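Local coordinates for protein HTH-type transcriptional regulator KdgR (Escherichia coli, PDB 1YSP) that represses transcription of genes for uptake and breakdown of 2-keto-3-deoxygluconate, here as its C-terminal IclR-type domain without the DNA-binding part, at residues 57-62 and 81-86; 63-68 and 100-105; 111-116 and 152-157; 4-9 and 24-29; 75-80 and 94-99. All blocks are in the same frame, centred on the assembly; numbering follows the deposited sequence.

Contacts 1, 2 and 5 form one cluster on one side of the antiparallel sheet, where the helices 62-69, 73-80 and 96-109 and their loops pack together. The centres of contacts 1 and 5 are about 8 Å apart, joined by a probable hydrogen bond between the hydroxyls of Tyr85 and Thr96; contacts 2 and 5 share helix 96-109 at about 10 Å. Contact 3, about 14 Å from contact 2 between centres, meets it where Lys65 reaches the carbonyl of Glu113. Contacts 3 and 4 attach the terminal helices to the same sheet, their centres about 19 Å apart. Contact 4 touches contact 2 through segment 24-29, on which Ile63 and Leu67 pack.

Contact 1 (57-62 and 81-86); sequences PLYSTA and EGVEYK
Tyr59 lays its ring against Tyr85 and sends its hydroxyl on to the backbone of Lys86. Its CG stands between the backbone N and the carbonyl carbon (chi1 52°), a crowded position that swings the ring out of segment 57-62 and over the loop 81-86. Tyr85 CD1 lies 3.5 Å above the centre of one face of this ring, and Pro57 CB covers the opposite face nearer the rim. The two tyrosine planes are inclined at 50° with centroids 4.7 Å apart, an oblique aromatic pair in which the two side chains run in opposite senses alongside each other. Val83 CG1 joins them, 3.7 Å from Tyr59 CE2, and also sits over the centre of the Tyr85 ring. At the polar end, Lys86 N donates to Tyr59 OH over 3.0 Å with an N-H...O angle of 151°. One water, in the plane of the ring, links Tyr59 OH (2.6 Å) to Glu84 O, and a second links it to Lys86 O, so three polar partners gather round one hydroxyl. A leucine in place of Tyr59 would probably leave Lys86 N without its acceptor and both waters without their shared partner, besides taking the aromatic surface from Tyr85. Tyr85 turns its own hydroxyl to Thr96 at the start of helix 96-109. The contact thus ties the loop between strand 55-57 and helix 62-69, where Thr61 is the N-cap, to the loop following helix 73-80, with Leu58 packed on Ile79 and Leu80 of that helix and on Ile34 of strand 33-40.

Contact 2 (63-68 and 100-105); sequences IGKVLL and LPVLDQ
Leu103 reaches from helix 96-109 into the angle between Lys65 and Leu68, one turn apart on helix 62-69, and its two methyls divide the work. CD1 rests on Leu68 CB at 3.7 Å, while CD2 lies against the backbone of Lys65, 3.6 Å from its carbonyl O. With CG beside the backbone N (chi1 -62°), the Leu103 side chain bends toward helix 62-69 although it leaves the backbone pointing past that helix. Lys65 adds its aliphatic stem: the chain is extended beyond CG, and CD passes obliquely by Val102 CG1 at 3.9 Å. Its ammonium group travels on to a salt bridge with Glu117 and a hydrogen bond to the carbonyl of Glu113, which probably compensates the cost of burying the charge. No hydrogen bond joins the two segments. Ile93 touches both Lys65 and Val102, and Ile79 and Leu80 of helix 73-80 pack on Leu68. The short helical segments cross at -82°, nearly perpendicular, with axes 9.5 Å apart, so the meeting is confined to a small patch round Leu103. The crossing lies in the helical layer on one side of the antiparallel sheet, consistent with the GAF-like alpha/beta fold of the IclR C-terminal domain.

Contact 3 (111-116 and 152-157); sequences YGEDNE and ERLQEY
Strand 112-115 and helix 151-172 keep their backbones well apart, the nearest CA pair, Glu113 and Leu154, being 10.2 Å distant, so that side chains alone bridge the gap. Tyr111 spans most of it. A chi1 of 64° tucks the ring over its own backbone and points it at the helix, bringing OH 3.9 Å from Leu154 CD2. The other methyl of Leu154, CD1, lies obliquely to the ring, 4.4 Å from Tyr111 CE1. Gln155 comes in square to the tyrosine, its chain bent at chi2 and its amide plane turned 65° from the ring. Its NE2 comes within 3.8 Å of Tyr111 OH, which is contact without a hydrogen bond; that amide group bonds to Glu151 instead. Glu113 adds a looser approach, OE2 lying 4.4 Å from Leu154 CD1, while the same oxygen forms a salt bridge with Arg123 on the adjoining strand. Ile125 of that strand touches both Tyr111 and Leu154, and so carries the apolar layer on into the sheet. Chemically, the helix is held here by van der Waals contact, with the polar ends of Glu113 and Gln155 committed to partners outside the two segments.

Contact 4 (4-9 and 24-29); sequences DLIRSA and IHLGAL
Leu26 holds CG trans to its own backbone N (chi1 -175°), a setting that stretches the side chain out from strand 24-30 toward helix 4-20; Leu5 uses the same first rotamer on the helix (chi1 166°) and extends to meet it. A single methyl of Leu26, CD2, makes all the close contacts. Ala9 CB is nearest, at 3.6 Å, and its small size lets this methyl come near the helix at the place where the backbones approach most closely, the CA atoms of Ala9 and Leu26 being 7.6 Å apart. Leu5 CG, one turn back on the helix, lies 4.2 Å from CD2, the two leucines crossing obliquely. Ile6 CG1 completes the set at 4.4 Å. The helix segment runs nearly antiparallel to the strand, at 162° between their directions, with axes 10.6 Å apart. Met13 further along the helix also touches Leu26, Ile37 on the adjacent strand meets both Ile6 and Leu26, and Ile168 of helix 151-172 rests against Leu5 and Ala9. Since every touching group is aliphatic and no hydrogen bond crosses, the helix is held to the sheet here by burial of hydrocarbon, a kind of contact that depends on shape and imposes no bond direction.

Contact 5 (75-80 and 94-99); sequences EVKQIL and TSTEAL
This is a mainly apolar helix-to-helix contact, joining the last turn of helix 73-80 to the first turn of helix 96-109 on the outer side of the helical cluster. Leu80 and Thr96 carry it. With OG1 beside the backbone N and CG2 anti to it (chi1 -58°), Thr96 turns both branches to the other helix: OG1 lies 3.8 Å from Leu80 CB, and CG2 touches Leu80 CD1 at 3.9 Å. CG2 also meets Lys77 CG at 4.1 Å, the lysine running nearly perpendicular to the threonine. Leu99, one turn on, brings CD2 within 3.7 Å of Leu80 CD1. The Thr96 hydroxyl is bonded to Tyr85 OH and to a water 2.5 Å from OG1, which donates a weak bond to Leu80 O. A valine at Thr96 would probably leave Tyr85 OH and this water without their partner. Ser95 caps the helix start, its OG accepting from Ala98 N at 3.0 Å. Leu68 of helix 62-69 packs on Ile79 and Leu80, while Val76 reaches Leu100 and Leu103, so helix 73-80 meets both other helices of the cluster.

Contact 1 (57-62 and 81-86)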
# COMPACT_ATOMS: atom_id res chain seq x y z
N PRO A 57 -8.59 -2.52 -6.85
CA PRO A 57 -7.61 -2.65 -7.95
C PRO A 57 -6.16 -2.54 -7.47
O PRO A 57 -5.85 -1.81 -6.51
CB PRO A 57 -7.94 -1.46 -8.85
CG PRO A 57 -9.39 -1.14 -8.56
CD PRO A 57 -9.49 -1.37 -7.05
N LEU A 58 -5.26 -3.20 -8.18
CA LEU A 58 -3.83 -3.10 -7.90
C LEU A 58 -3.26 -1.72 -8.35
O LEU A 58 -2.28 -1.22 -7.81
CB LEU A 58 -3.11 -4.20 -8.69
CG LEU A 58 -3.28 -5.66 -8.23
CD1 LEU A 58 -2.59 -6.57 -9.22
CD2 LEU A 58 -2.58 -5.80 -6.86
N TYR A 59 -3.86 -1.13 -9.40
CA TYR A 59 -3.19 0.02 -10.08
C TYR A 59 -3.58 1.38 -9.48
O TYR A 59 -2.94 2.42 -9.78
CB TYR A 59 -3.55 0.01 -11.62
CG TYR A 59 -5.04 -0.05 -11.89
CD1 TYR A 59 -5.81 1.12 -11.97
CD2 TYR A 59 -5.70 -1.30 -12.08
CE1 TYR A 59 -7.22 1.08 -12.19
CE2 TYR A 59 -7.10 -1.35 -12.32
CZ TYR A 59 -7.85 -0.20 -12.36
OH TYR A 59 -9.20 -0.30 -12.60
N SER A 60 -4.62 1.40 -8.65
CA SER A 60 -5.17 2.66 -8.08
C SER A 60 -5.09 2.74 -6.54
O SER A 60 -5.63 3.72 -5.93
CB SER A 60 -6.65 2.80 -8.46
OG SER A 60 -7.42 1.72 -7.95
N THR A 61 -4.49 1.72 -5.92
CA THR A 61 -4.32 1.66 -4.45
C THR A 61 -2.85 1.81 -4.10
O THR A 61 -2.00 1.37 -4.86
CB THR A 61 -4.87 0.33 -3.85
OG1 THR A 61 -4.17 -0.81 -4.40
CG2 THR A 61 -6.35 0.23 -4.11
N ALA A 62 -2.52 2.44 -2.96
CA ALA A 62 -1.16 2.56 -2.52
C ALA A 62 -0.58 1.15 -2.21
O ALA A 62 0.55 0.84 -2.55
CB ALA A 62 -1.04 3.54 -1.29
N GLU A 81 -2.03 -8.88 -16.77
CA GLU A 81 -2.63 -9.32 -18.06
C GLU A 81 -4.14 -9.36 -18.09
O GLU A 81 -4.77 -8.92 -19.05
CB GLU A 81 -2.09 -10.71 -18.44
CG GLU A 81 -0.88 -10.62 -19.31
CD GLU A 81 -1.25 -10.39 -20.76
OE1 GLU A 81 -1.32 -11.39 -21.52
OE2 GLU A 81 -1.48 -9.22 -21.14
N GLY A 82 -4.73 -9.88 -17.01
CA GLY A 82 -6.17 -10.06 -16.92
C GLY A 82 -6.98 -8.81 -16.57
O GLY A 82 -8.19 -8.75 -16.86
N VAL A 83 -6.30 -7.81 -16.02
CA VAL A 83 -6.93 -6.60 -15.50
C VAL A 83 -7.61 -5.80 -16.59
O VAL A 83 -7.01 -5.53 -17.63
CB VAL A 83 -5.89 -5.72 -14.74
CG1 VAL A 83 -6.55 -4.45 -14.21
CG2 VAL A 83 -5.27 -6.52 -13.56
N GLU A 84 -8.87 -5.41 -16.34
CA GLU A 84 -9.57 -4.41 -17.14
C GLU A 84 -9.45 -3.04 -16.43
O GLU A 84 -10.04 -2.78 -15.35
CB GLU A 84 -11.06 -4.76 -17.36
CG GLU A 84 -11.89 -3.66 -18.13
CD GLU A 84 -13.25 -4.15 -18.60
OE1 GLU A 84 -13.80 -3.65 -19.65
OE2 GLU A 84 -13.77 -5.06 -17.91
N TYR A 85 -8.63 -2.16 -16.98
CA TYR A 85 -8.44 -0.87 -16.32
C TYR A 85 -9.71 -0.02 -16.40
O TYR A 85 -10.36 0.02 -17.42
CB TYR A 85 -7.22 -0.13 -16.94
CG TYR A 85 -5.90 -0.79 -16.62
CD1 TYR A 85 -5.18 -0.39 -15.49
CD2 TYR A 85 -5.34 -1.77 -17.45
CE1 TYR A 85 -3.97 -0.91 -15.18
CE2 TYR A 85 -4.11 -2.35 -17.14
CZ TYR A 85 -3.43 -1.92 -15.98
OH TYR A 85 -2.21 -2.38 -15.62
N LYS A 86 -10.05 0.65 -15.30
CA LYS A 86 -11.19 1.56 -15.24
C LYS A 86 -10.76 2.93 -14.71
O LYS A 86 -10.03 3.03 -13.71
CB LYS A 86 -12.28 0.91 -14.36
CG LYS A 86 -12.72 -0.41 -14.96
CD LYS A 86 -13.95 -0.96 -14.30
CE LYS A 86 -14.25 -2.30 -14.94
NZ LYS A 86 -15.62 -2.80 -14.57
O HOH W 1 -10.30 -2.70 -12.39
O HOH W 2 -10.59 2.12 -10.94

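Contact 2 (63-68 and 100-105)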
# COMPACT_ATOMS: atom_id res chain seq x y z
N ILE A 63 -1.39 0.31 -1.60
CA ILE A 63 -0.94 -1.09 -1.25
C ILE A 63 -0.69 -1.92 -2.53
O ILE A 63 0.26 -2.71 -2.63
CB ILE A 63 -1.99 -1.78 -0.32
CG1 ILE A 63 -1.93 -1.16 1.11
CG2 ILE A 63 -1.77 -3.33 -0.28
CD1 ILE A 63 -3.19 -1.49 1.97
N GLY A 64 -1.58 -1.77 -3.51
CA GLY A 64 -1.39 -2.43 -4.81
C GLY A 64 -0.06 -2.05 -5.42
O GLY A 64 0.69 -2.92 -5.88
N LYS A 65 0.26 -0.77 -5.44
CA LYS A 65 1.54 -0.36 -5.98
C LYS A 65 2.73 -0.99 -5.27
O LYS A 65 3.71 -1.41 -5.91
CB LYS A 65 1.70 1.13 -6.00
CG LYS A 65 0.65 1.76 -7.00
CD LYS A 65 0.82 3.27 -7.07
CE LYS A 65 -0.49 3.88 -7.64
NZ LYS A 65 -0.49 5.41 -7.60
N VAL A 66 2.66 -1.05 -3.95
CA VAL A 66 3.83 -1.62 -3.27
C VAL A 66 3.91 -3.13 -3.39
O VAL A 66 5.01 -3.67 -3.31
CB VAL A 66 3.98 -1.16 -1.73
CG1 VAL A 66 3.96 0.42 -1.55
CG2 VAL A 66 3.04 -1.87 -0.84
N LEU A 67 2.79 -3.82 -3.61
CA LEU A 67 2.77 -5.30 -3.82
C LEU A 67 3.34 -5.70 -5.18
O LEU A 67 3.76 -6.85 -5.37
CB LEU A 67 1.37 -5.86 -3.70
CG LEU A 67 0.76 -5.97 -2.31
CD1 LEU A 67 -0.76 -6.08 -2.44
CD2 LEU A 67 1.37 -7.18 -1.56
N LEU A 68 3.33 -4.76 -6.10
CA LEU A 68 3.94 -4.93 -7.43
C LEU A 68 5.32 -4.37 -7.63
O LEU A 68 6.07 -4.92 -8.47
CB LEU A 68 3.03 -4.31 -8.52
CG LEU A 68 1.61 -4.87 -8.60
CD1 LEU A 68 0.74 -4.10 -9.70
CD2 LEU A 68 1.52 -6.42 -8.84
N LEU A 100 3.93 0.97 -15.13
CA LEU A 100 5.29 0.45 -14.91
C LEU A 100 6.26 1.57 -14.51
O LEU A 100 7.00 1.42 -13.52
CB LEU A 100 5.77 -0.40 -16.09
CG LEU A 100 5.00 -1.74 -16.27
CD1 LEU A 100 5.58 -2.61 -17.38
CD2 LEU A 100 4.88 -2.56 -15.03
N PRO A 101 6.23 2.73 -15.19
CA PRO A 101 7.07 3.84 -14.70
C PRO A 101 6.68 4.31 -13.28
O PRO A 101 7.53 4.71 -12.51
CB PRO A 101 6.83 4.96 -15.75
CG PRO A 101 6.47 4.23 -16.99
CD PRO A 101 5.55 3.11 -16.44
N VAL A 102 5.39 4.26 -12.93
CA VAL A 102 5.01 4.63 -11.55
C VAL A 102 5.64 3.63 -10.54
O VAL A 102 6.18 4.02 -9.48
CB VAL A 102 3.47 4.72 -11.44
CG1 VAL A 102 3.01 4.76 -9.98
CG2 VAL A 102 2.95 5.95 -12.25
N LEU A 103 5.60 2.35 -10.88
CA LEU A 103 6.20 1.33 -10.02
C LEU A 103 7.71 1.54 -9.84
O LEU A 103 8.27 1.23 -8.76
CB LEU A 103 5.88 -0.05 -10.56
CG LEU A 103 4.39 -0.43 -10.62
CD1 LEU A 103 4.37 -1.89 -11.02
CD2 LEU A 103 3.65 -0.23 -9.30
N ASP A 104 8.38 2.04 -10.88
CA ASP A 104 9.80 2.41 -10.79
C ASP A 104 10.00 3.45 -9.69
O ASP A 104 10.91 3.32 -8.84
CB ASP A 104 10.34 3.01 -12.10
CG ASP A 104 10.50 2.00 -13.22
OD1 ASP A 104 10.52 0.79 -13.00
OD2 ASP A 104 10.57 2.47 -14.38
N GLN A 105 9.17 4.50 -9.70
CA GLN A 105 9.28 5.56 -8.70
C GLN A 105 8.95 5.01 -7.29
O GLN A 105 9.63 5.38 -6.30
CB GLN A 105 8.36 6.72 -9.04
CG GLN A 105 8.30 7.81 -8.01
CD GLN A 105 9.58 8.61 -7.98
OE1 GLN A 105 10.35 8.59 -8.95
NE2 GLN A 105 9.84 9.30 -6.87

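Contact 3 (111-116 and 152-157)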
# COMPACT_ATOMS: atom_id res chain seq x y z
N TYR A 111 7.98 3.93 -1.01
CA TYR A 111 6.57 3.96 -0.64
C TYR A 111 5.74 4.19 -1.90
O TYR A 111 6.24 4.71 -2.91
CB TYR A 111 6.23 5.07 0.38
CG TYR A 111 6.44 6.48 -0.14
CD1 TYR A 111 5.39 7.22 -0.77
CD2 TYR A 111 7.64 7.09 0.05
CE1 TYR A 111 5.64 8.56 -1.22
CE2 TYR A 111 7.89 8.40 -0.37
CZ TYR A 111 6.89 9.11 -0.98
OH TYR A 111 7.22 10.38 -1.39
N GLY A 112 4.47 3.82 -1.81
CA GLY A 112 3.52 3.98 -2.93
C GLY A 112 2.40 4.86 -2.45
O GLY A 112 2.19 5.02 -1.23
N GLU A 113 1.69 5.48 -3.38
CA GLU A 113 0.61 6.36 -2.98
C GLU A 113 -0.61 6.14 -3.83
O GLU A 113 -0.51 5.60 -4.96
CB GLU A 113 1.00 7.83 -3.13
CG GLU A 113 1.94 8.45 -2.14
CD GLU A 113 2.15 9.96 -2.45
OE1 GLU A 113 3.14 10.33 -3.16
OE2 GLU A 113 1.31 10.77 -2.01
N ASP A 114 -1.75 6.56 -3.29
CA ASP A 114 -2.98 6.70 -4.03
C ASP A 114 -3.36 8.15 -3.79
O ASP A 114 -3.83 8.48 -2.71
CB ASP A 114 -4.07 5.78 -3.45
CG ASP A 114 -5.50 6.19 -3.87
OD1 ASP A 114 -5.71 7.01 -4.81
OD2 ASP A 114 -6.45 5.71 -3.26
N ASN A 115 -3.10 9.01 -4.76
CA ASN A 115 -3.40 10.42 -4.66
C ASN A 115 -4.70 10.73 -5.43
O ASN A 115 -4.68 11.08 -6.63
CB ASN A 115 -2.21 11.23 -5.15
CG ASN A 115 -2.42 12.73 -5.00
OD1 ASN A 115 -3.36 13.17 -4.34
ND2 ASN A 115 -1.55 13.52 -5.63
N GLU A 116 -5.82 10.53 -4.75
CA GLU A 116 -7.16 10.63 -5.36
C GLU A 116 -7.29 9.89 -6.69
O GLU A 116 -7.85 10.41 -7.68
CB GLU A 116 -7.56 12.12 -5.53
CG GLU A 116 -7.53 12.90 -4.23
CD GLU A 116 -7.90 14.39 -4.47
OE1 GLU A 116 -7.02 15.19 -4.86
OE2 GLU A 116 -9.07 14.71 -4.25
N GLU A 152 5.85 17.70 4.85
CA GLU A 152 6.26 17.32 6.20
C GLU A 152 5.37 16.23 6.77
O GLU A 152 5.89 15.27 7.36
CB GLU A 152 6.33 18.52 7.15
CG GLU A 152 7.57 19.34 6.95
CD GLU A 152 7.35 20.45 5.92
OE1 GLU A 152 6.22 20.59 5.40
OE2 GLU A 152 8.33 21.19 5.64
N ARG A 153 4.05 16.34 6.61
CA ARG A 153 3.17 15.27 7.10
C ARG A 153 3.47 13.96 6.33
O ARG A 153 3.63 12.90 6.94
CB ARG A 153 1.69 15.61 6.99
CG ARG A 153 0.77 14.55 7.62
CD ARG A 153 -0.71 14.89 7.50
NE ARG A 153 -1.01 16.15 8.18
CZ ARG A 153 -1.42 16.25 9.44
NH1 ARG A 153 -1.60 15.17 10.21
NH2 ARG A 153 -1.64 17.47 9.94
N LEU A 154 3.57 14.07 5.00
CA LEU A 154 3.89 12.88 4.18
C LEU A 154 5.18 12.19 4.66
O LEU A 154 5.19 10.98 4.89
CB LEU A 154 4.02 13.31 2.72
CG LEU A 154 4.60 12.24 1.79
CD1 LEU A 154 3.64 11.10 1.75
CD2 LEU A 154 4.79 12.84 0.41
N GLN A 155 6.27 12.95 4.81
CA GLN A 155 7.54 12.37 5.22
C GLN A 155 7.48 11.75 6.64
O GLN A 155 8.05 10.67 6.88
CB GLN A 155 8.71 13.36 5.02
CG GLN A 155 9.05 13.66 3.50
CD GLN A 155 9.50 12.42 2.69
OE1 GLN A 155 10.36 11.65 3.13
NE2 GLN A 155 8.90 12.23 1.49
N GLU A 156 6.78 12.40 7.57
CA GLU A 156 6.60 11.84 8.93
C GLU A 156 5.78 10.54 8.86
O GLU A 156 6.13 9.52 9.48
CB GLU A 156 5.91 12.88 9.82
CG GLU A 156 5.47 12.34 11.20
CD GLU A 156 5.40 13.42 12.30
OE1 GLU A 156 6.24 14.35 12.30
OE2 GLU A 156 4.50 13.32 13.15
N TYR A 157 4.73 10.53 8.03
CA TYR A 157 3.88 9.34 7.86
C TYR A 157 4.68 8.20 7.25
O TYR A 157 4.54 7.06 7.69
CB TYR A 157 2.63 9.64 7.00
CG TYR A 157 1.49 10.28 7.74
CD1 TYR A 157 1.67 10.86 9.02
CD2 TYR A 157 0.24 10.38 7.16
CE1 TYR A 157 0.65 11.48 9.66
CE2 TYR A 157 -0.81 11.00 7.82
CZ TYR A 157 -0.58 11.55 9.06
OH TYR A 157 -1.63 12.15 9.71

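Contact 4 (4-9 and 24-29)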
# COMPACT_ATOMS: atom_id res chain seq x y z
N ASP A 4 0.44 -15.13 12.25
CA ASP A 4 1.50 -14.33 12.83
C ASP A 4 1.65 -12.95 12.18
O ASP A 4 1.90 -11.99 12.89
CB ASP A 4 2.82 -15.09 12.71
CG ASP A 4 2.74 -16.51 13.27
OD1 ASP A 4 2.15 -16.71 14.35
OD2 ASP A 4 3.26 -17.44 12.60
N LEU A 5 1.51 -12.86 10.86
CA LEU A 5 1.58 -11.55 10.16
C LEU A 5 0.54 -10.58 10.72
O LEU A 5 0.85 -9.43 11.02
CB LEU A 5 1.44 -11.70 8.62
CG LEU A 5 1.15 -10.43 7.77
CD1 LEU A 5 2.19 -9.33 7.94
CD2 LEU A 5 0.95 -10.74 6.27
N ILE A 6 -0.69 -11.05 10.87
CA ILE A 6 -1.80 -10.20 11.33
C ILE A 6 -1.59 -9.84 12.82
O ILE A 6 -1.82 -8.71 13.24
CB ILE A 6 -3.20 -10.80 10.97
CG1 ILE A 6 -3.44 -10.67 9.45
CG2 ILE A 6 -4.31 -10.10 11.76
CD1 ILE A 6 -4.70 -11.36 8.87
N ARG A 7 -1.12 -10.80 13.61
CA ARG A 7 -0.87 -10.51 15.03
C ARG A 7 0.18 -9.41 15.23
O ARG A 7 -0.02 -8.48 16.02
CB ARG A 7 -0.50 -11.79 15.78
CG ARG A 7 -0.82 -11.72 17.28
CD ARG A 7 -0.73 -13.15 17.93
NE ARG A 7 -0.92 -13.07 19.39
CZ ARG A 7 -0.80 -14.11 20.24
NH1 ARG A 7 -0.49 -15.33 19.80
NH2 ARG A 7 -0.98 -13.91 21.53
N SER A 8 1.28 -9.48 14.47
CA SER A 8 2.36 -8.46 14.58
C SER A 8 1.89 -7.15 14.00
O SER A 8 2.25 -6.07 14.51
CB SER A 8 3.62 -8.86 13.83
OG SER A 8 4.32 -9.90 14.51
N ALA A 9 1.19 -7.24 12.87
CA ALA A 9 0.68 -6.04 12.20
C ALA A 9 -0.32 -5.35 13.12
O ALA A 9 -0.29 -4.13 13.22
CB ALA A 9 -0.01 -6.43 10.91
N ILE A 24 -5.71 2.99 9.29
CA ILE A 24 -4.56 2.11 8.92
C ILE A 24 -5.08 0.79 8.34
O ILE A 24 -5.98 0.17 8.90
CB ILE A 24 -3.71 1.78 10.18
CG1 ILE A 24 -3.67 2.94 11.19
CG2 ILE A 24 -2.34 1.18 9.81
CD1 ILE A 24 -2.98 4.19 10.73
N HIS A 25 -4.53 0.39 7.17
CA HIS A 25 -4.85 -0.86 6.48
C HIS A 25 -3.63 -1.78 6.30
O HIS A 25 -2.47 -1.34 6.17
CB HIS A 25 -5.39 -0.55 5.05
CG HIS A 25 -6.79 -0.04 5.05
ND1 HIS A 25 -7.10 1.30 4.94
CD2 HIS A 25 -7.98 -0.69 5.16
CE1 HIS A 25 -8.41 1.45 4.95
NE2 HIS A 25 -8.97 0.26 5.10
N LEU A 26 -3.92 -3.08 6.25
CA LEU A 26 -2.93 -4.08 5.83
C LEU A 26 -3.59 -4.83 4.67
O LEU A 26 -4.71 -5.33 4.81
CB LEU A 26 -2.56 -5.05 6.96
CG LEU A 26 -1.46 -6.03 6.60
CD1 LEU A 26 -0.10 -5.39 6.52
CD2 LEU A 26 -1.47 -7.18 7.66
N GLY A 27 -2.91 -4.89 3.52
CA GLY A 27 -3.50 -5.48 2.31
C GLY A 27 -2.61 -6.56 1.73
O GLY A 27 -1.44 -6.52 1.90
N ALA A 28 -3.16 -7.54 1.01
CA ALA A 28 -2.33 -8.57 0.42
C ALA A 28 -2.80 -8.84 -1.02
O ALA A 28 -3.89 -8.46 -1.37
CB ALA A 28 -2.42 -9.88 1.27
N LEU A 29 -1.97 -9.52 -1.81
CA LEU A 29 -2.29 -9.82 -3.21
C LEU A 29 -3.29 -10.97 -3.26
O LEU A 29 -3.12 -11.99 -2.57
CB LEU A 29 -1.02 -10.19 -3.98
CG LEU A 29 -1.16 -10.41 -5.50
CD1 LEU A 29 -1.54 -9.14 -6.24
CD2 LEU A 29 0.10 -10.97 -6.01

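Contact 5 (75-80 and 94-99)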
# COMPACT_ATOMS: atom_id res chain seq x y z
N GLU A 75 6.68 -11.29 -13.93
CA GLU A 75 5.59 -11.59 -13.01
C GLU A 75 4.54 -10.45 -12.95
O GLU A 75 3.35 -10.74 -12.99
CB GLU A 75 6.14 -11.82 -11.61
CG GLU A 75 6.32 -13.28 -11.21
CD GLU A 75 6.00 -13.47 -9.74
OE1 GLU A 75 6.75 -14.18 -9.02
OE2 GLU A 75 4.99 -12.85 -9.31
N VAL A 76 4.99 -9.19 -12.89
CA VAL A 76 4.09 -8.01 -12.91
C VAL A 76 3.23 -8.01 -14.17
O VAL A 76 2.01 -8.02 -14.08
CB VAL A 76 4.86 -6.65 -12.77
CG1 VAL A 76 3.94 -5.45 -13.11
CG2 VAL A 76 5.47 -6.48 -11.35
N LYS A 77 3.86 -8.01 -15.36
CA LYS A 77 3.08 -7.96 -16.59
C LYS A 77 2.11 -9.18 -16.67
O LYS A 77 0.98 -9.04 -17.12
CB LYS A 77 3.99 -7.80 -17.83
CG LYS A 77 4.43 -6.34 -18.10
CD LYS A 77 5.29 -6.21 -19.39
CE LYS A 77 4.60 -6.93 -20.57
NZ LYS A 77 5.29 -6.82 -21.91
N GLN A 78 2.54 -10.33 -16.15
CA GLN A 78 1.67 -11.53 -15.99
C GLN A 78 0.44 -11.29 -15.10
O GLN A 78 -0.70 -11.53 -15.51
CB GLN A 78 2.50 -12.72 -15.46
CG GLN A 78 1.67 -13.95 -15.05
CD GLN A 78 2.52 -15.18 -14.63
OE1 GLN A 78 3.51 -15.07 -13.87
NE2 GLN A 78 2.10 -16.37 -15.10
N ILE A 79 0.68 -10.82 -13.87
CA ILE A 79 -0.42 -10.46 -12.95
C ILE A 79 -1.40 -9.48 -13.64
O ILE A 79 -2.61 -9.65 -13.60
CB ILE A 79 0.14 -9.84 -11.65
CG1 ILE A 79 0.98 -10.86 -10.86
CG2 ILE A 79 -1.00 -9.30 -10.79
CD1 ILE A 79 2.01 -10.22 -9.90
N LEU A 80 -0.87 -8.45 -14.30
CA LEU A 80 -1.73 -7.40 -14.86
C LEU A 80 -2.41 -7.75 -16.20
O LEU A 80 -3.31 -7.03 -16.66
CB LEU A 80 -0.92 -6.11 -15.02
CG LEU A 80 -0.40 -5.52 -13.71
CD1 LEU A 80 0.46 -4.32 -14.10
CD2 LEU A 80 -1.56 -5.15 -12.82
N THR A 94 -4.32 4.14 -15.95
CA THR A 94 -5.24 3.18 -16.59
C THR A 94 -4.65 2.36 -17.73
O THR A 94 -5.40 1.89 -18.63
CB THR A 94 -6.55 3.90 -17.07
OG1 THR A 94 -6.19 5.01 -17.90
CG2 THR A 94 -7.32 4.44 -15.84
N SER A 95 -3.32 2.12 -17.69
CA SER A 95 -2.73 1.05 -18.51
C SER A 95 -1.51 0.48 -17.82
O SER A 95 -0.87 1.16 -17.00
CB SER A 95 -2.29 1.56 -19.89
OG SER A 95 -1.32 2.61 -19.83
N THR A 96 -1.12 -0.74 -18.22
CA THR A 96 0.14 -1.31 -17.71
C THR A 96 1.32 -0.45 -18.12
O THR A 96 2.23 -0.23 -17.32
CB THR A 96 0.30 -2.75 -18.20
OG1 THR A 96 -0.84 -3.47 -17.74
CG2 THR A 96 1.60 -3.39 -17.68
N GLU A 97 1.26 0.08 -19.35
CA GLU A 97 2.34 0.90 -19.87
C GLU A 97 2.54 2.17 -19.07
O GLU A 97 3.69 2.54 -18.78
CB GLU A 97 2.06 1.23 -21.34
CG GLU A 97 2.14 0.02 -22.31
CD GLU A 97 0.89 -0.89 -22.34
OE1 GLU A 97 -0.18 -0.55 -21.74
OE2 GLU A 97 0.99 -1.97 -22.95
N ALA A 98 1.44 2.82 -18.66
CA ALA A 98 1.50 3.96 -17.72
C ALA A 98 1.90 3.58 -16.27
O ALA A 98 2.52 4.39 -15.53
CB ALA A 98 0.20 4.77 -17.74
N LEU A 99 1.57 2.36 -15.85
CA LEU A 99 1.84 1.97 -14.44
C LEU A 99 3.28 1.61 -14.15
O LEU A 99 3.78 1.86 -13.03
CB LEU A 99 0.92 0.78 -14.02
CG LEU A 99 0.93 0.28 -12.57
CD1 LEU A 99 0.42 1.36 -11.62
CD2 LEU A 99 0.05 -1.03 -12.49
O HOH W 3 -1.39 -5.62 -18.99